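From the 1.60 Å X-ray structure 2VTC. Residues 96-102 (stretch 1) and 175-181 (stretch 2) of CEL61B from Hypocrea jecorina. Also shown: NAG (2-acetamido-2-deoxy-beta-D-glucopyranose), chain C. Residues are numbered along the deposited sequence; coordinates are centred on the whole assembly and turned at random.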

# COMPACT_ATOMS: atom_id res chain seq x y z
N ASN A 96 6.31 9.41 11.12
CA ASN A 96 5.00 9.13 10.58
C ASN A 96 4.93 9.50 9.11
O ASN A 96 5.32 10.61 8.71
N ILE A 97 4.46 8.55 8.30
CA ILE A 97 4.13 8.82 6.92
C ILE A 97 2.64 9.08 6.90
O ILE A 97 1.87 8.40 7.59
N VAL A 98 2.23 10.05 6.09
CA VAL A 98 0.81 10.27 5.84
C VAL A 98 0.57 10.16 4.36
O VAL A 98 0.99 11.02 3.58
N PHE A 99 -0.08 9.06 3.96
CA PHE A 99 -0.37 8.82 2.56
C PHE A 99 -1.61 9.63 2.19
O PHE A 99 -2.63 9.56 2.88
N GLN A 100 -1.50 10.40 1.12
CA GLN A 100 -2.62 11.21 0.62
C GLN A 100 -3.19 10.60 -0.64
O GLN A 100 -2.54 10.58 -1.70
N TRP A 101 -4.41 10.09 -0.54
CA TRP A 101 -5.09 9.51 -1.67
C TRP A 101 -5.87 10.57 -2.46
O TRP A 101 -6.27 11.61 -1.90
N GLY A 102 -6.07 10.32 -3.74
CA GLY A 102 -6.74 11.30 -4.60
C GLY A 102 -6.78 10.86 -6.04
O GLY A 102 -6.44 9.71 -6.35
N VAL A 175 11.09 -0.17 0.59
CA VAL A 175 9.87 0.15 -0.12
C VAL A 175 8.72 -0.05 0.86
O VAL A 175 8.66 -1.06 1.58
N PHE A 176 7.79 0.90 0.84
CA PHE A 176 6.57 0.80 1.65
C PHE A 176 5.38 0.53 0.73
O PHE A 176 5.22 1.23 -0.28
N ARG A 177 4.59 -0.50 1.04
CA ARG A 177 3.47 -0.92 0.21
C ARG A 177 2.20 -0.70 1.02
O ARG A 177 1.93 -1.45 1.96
N HIS A 178 1.47 0.36 0.65
CA HIS A 178 0.27 0.83 1.37
C HIS A 178 -0.96 0.37 0.57
O HIS A 178 -1.03 0.63 -0.64
N GLU A 179 -1.93 -0.30 1.23
CA GLU A 179 -2.96 -1.00 0.46
C GLU A 179 -4.36 -0.91 1.07
O GLU A 179 -4.54 -1.20 2.24
N LEU A 180 -5.33 -0.55 0.23
CA LEU A 180 -6.74 -0.55 0.64
C LEU A 180 -7.38 -1.78 0.04
O LEU A 180 -7.22 -2.06 -1.16
N LEU A 181 -8.11 -2.54 0.86
CA LEU A 181 -8.82 -3.71 0.34
C LEU A 181 -10.31 -3.39 0.40
O LEU A 181 -10.96 -3.63 1.43

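The two strands meet face to face through their side chains, in a buried and largely aromatic contact that carries one hydrogen bond, from Trp101 to His178. Their axes come no closer than 10.1 Å and their N-to-C directions differ by 48°, so the backbones stand too far apart to pair as neighbours in a sheet, and side chains fill the space between them. The contact is modest in area, burying 355 Å² summed over both sides, and no two touching residues are fewer than 77 positions apart in sequence.

Strand alternation decides which residues take part. Ile97, Phe99 and Trp101 of the first strand direct their CA-to-CB bonds toward the second, and Phe176, His178 and Leu180 reply in kind. The register follows the same pairs, with the backbones nearest at the centre, where Phe99 CA lies 8.1 Å from His178 CA. Five of these six side chains adopt chi1 m; His178 is the exception, with chi1 t and chi2 at 58°.

That conformation lays the imidazole against the Phe99 ring in an offset stack, the planes only 5° from parallel and the centroids 4.1 Å apart. Phe99 CG approaches His178 CD2 to 3.5 Å, while His178 CB sits 3.8 Å from the centroid of the phenyl ring, almost on its normal. The histidine therefore covers one phenyl face with both its ring and its methylene, which helps explain why it has the largest area covered by the opposite strand. At the edge of the same phenyl ring, Phe99 CZ reaches Phe176 CB at 4.5 Å, a looser apolar contact.

His178 also meets Trp101, but in its own ring plane. The indole NE1 donates a hydrogen bond to His178 NE2, 3.0 Å away, with an N-H...acceptor angle of 160°. NE2 must then be unprotonated to accept, and ND1 is satisfied elsewhere in the structure. The two rings meet rim to rim at 50°, so the imidazole uses its face for Phe99 and its edge for Trp101.

Aliphatic groups lie over aromatic faces nearer the two ends, in CH-pi contacts. Trp101, with chi2 at 80°, offers a face of its indole to Leu180 (m, t): CD1 of Leu180 lies 3.6 Å from the centroid of the six-membered ring, and Leu180 CG is 3.5 Å from Trp101 CZ2. Toward the other end, Ile97 (m, t) extends CD1 over the Phe176 ring, 4.1 Å from its centroid and 3.9 Å from Phe176 CD1.

The alternate residues Gln100, Arg177 and Glu179 point away. On the far side of the second strand, Arg177 and Glu179 form a salt bridge, with Arg177 NH1 2.8 Å from Glu179 OE1 and Arg177 NH2 hydrogen-bonded to Glu179 OE2 at 3.0 Å. The NAG lies outside the interface, against the end of the first strand, where its O6 is 3.3 Å from Gly102 CA; a CB on this glycine would clash with that oxygen.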

# COMPACT_ATOMS: atom_id res chain seq x y z
CB ASN A 96 3.89 9.85 11.36
CG ASN A 96 3.73 9.33 12.79
OD1 ASN A 96 3.80 10.10 13.76
ND2 ASN A 96 3.52 8.03 12.93
CB ILE A 97 4.41 7.58 6.01
CG1 ILE A 97 5.83 7.05 6.22
CG2 ILE A 97 4.09 7.92 4.53
CD1 ILE A 97 6.00 5.59 5.79
CB VAL A 98 0.29 11.65 6.39
CG1 VAL A 98 -1.21 11.75 6.20
CG2 VAL A 98 0.64 11.83 7.87
CB PHE A 99 -0.62 7.33 2.29
CG PHE A 99 0.58 6.45 2.53
CD1 PHE A 99 1.52 6.26 1.52
CD2 PHE A 99 0.75 5.78 3.75
CE1 PHE A 99 2.64 5.43 1.71
CE2 PHE A 99 1.87 4.95 3.97
CZ PHE A 99 2.81 4.78 2.93
CB GLN A 100 -2.17 12.67 0.40
CG GLN A 100 -3.20 13.52 -0.35
CD GLN A 100 -4.41 13.89 0.52
OE1 GLN A 100 -5.52 13.36 0.33
NE2 GLN A 100 -4.20 14.78 1.46
CB TRP A 101 -6.05 8.40 -1.21
CG TRP A 101 -5.35 7.17 -0.69
CD1 TRP A 101 -4.81 7.01 0.54
CD2 TRP A 101 -5.11 5.95 -1.41
NE1 TRP A 101 -4.24 5.75 0.65
CE2 TRP A 101 -4.43 5.08 -0.52
CE3 TRP A 101 -5.43 5.50 -2.70
CZ2 TRP A 101 -4.03 3.78 -0.90
CZ3 TRP A 101 -5.03 4.20 -3.08
CH2 TRP A 101 -4.33 3.35 -2.17
CB VAL A 175 9.67 -0.79 -1.34
CG1 VAL A 175 8.46 -0.35 -2.17
CG2 VAL A 175 10.90 -0.73 -2.28
CB PHE A 176 6.35 2.07 2.46
CG PHE A 176 7.29 2.21 3.59
CD1 PHE A 176 6.92 1.86 4.88
CD2 PHE A 176 8.60 2.62 3.36
CE1 PHE A 176 7.82 1.96 5.95
CE2 PHE A 176 9.53 2.70 4.41
CZ PHE A 176 9.14 2.39 5.71
CB ARG A 177 3.63 -2.39 -0.20
CG ARG A 177 2.52 -3.03 -1.04
CD ARG A 177 2.81 -4.52 -1.17
NE ARG A 177 1.78 -5.14 -2.01
CZ ARG A 177 0.56 -5.48 -1.54
NH1 ARG A 177 0.24 -5.30 -0.24
NH2 ARG A 177 -0.32 -6.01 -2.40
CB HIS A 178 0.34 2.36 1.46
CG HIS A 178 -0.86 2.99 2.11
ND1 HIS A 178 -1.28 2.68 3.39
CD2 HIS A 178 -1.72 3.93 1.65
CE1 HIS A 178 -2.35 3.39 3.69
NE2 HIS A 178 -2.65 4.16 2.65
CB GLU A 179 -2.58 -2.46 0.31
CG GLU A 179 -3.54 -3.30 -0.55
CD GLU A 179 -3.04 -4.73 -0.66
OE1 GLU A 179 -2.48 -5.26 0.35
OE2 GLU A 179 -3.20 -5.35 -1.76
CB LEU A 180 -7.47 0.71 0.13
CG LEU A 180 -6.77 2.05 0.35
CD1 LEU A 180 -7.59 3.22 -0.21
CD2 LEU A 180 -6.44 2.31 1.77
CB LEU A 181 -8.53 -4.96 1.15
CG LEU A 181 -7.08 -5.51 1.04
CD1 LEU A 181 -6.19 -4.75 2.01
CD2 LEU A 181 -7.08 -6.98 1.34
C1 NAG C . -1.52 15.90 -3.15
C2 NAG C . -1.65 17.19 -3.98
C3 NAG C . -3.05 17.81 -3.88
C4 NAG C . -4.18 16.78 -4.06
C5 NAG C . -3.85 15.48 -3.31
C6 NAG C . -4.84 14.35 -3.54
C7 NAG C . 0.16 18.74 -4.53
C8 NAG C . 1.05 19.84 -4.03
N2 NAG C . -0.64 18.18 -3.62
O3 NAG C . -3.18 18.85 -4.85
O4 NAG C . -5.42 17.29 -3.56
O5 NAG C . -2.53 15.02 -3.63
O6 NAG C . -5.17 14.18 -4.90
O7 NAG C . 0.19 18.40 -5.72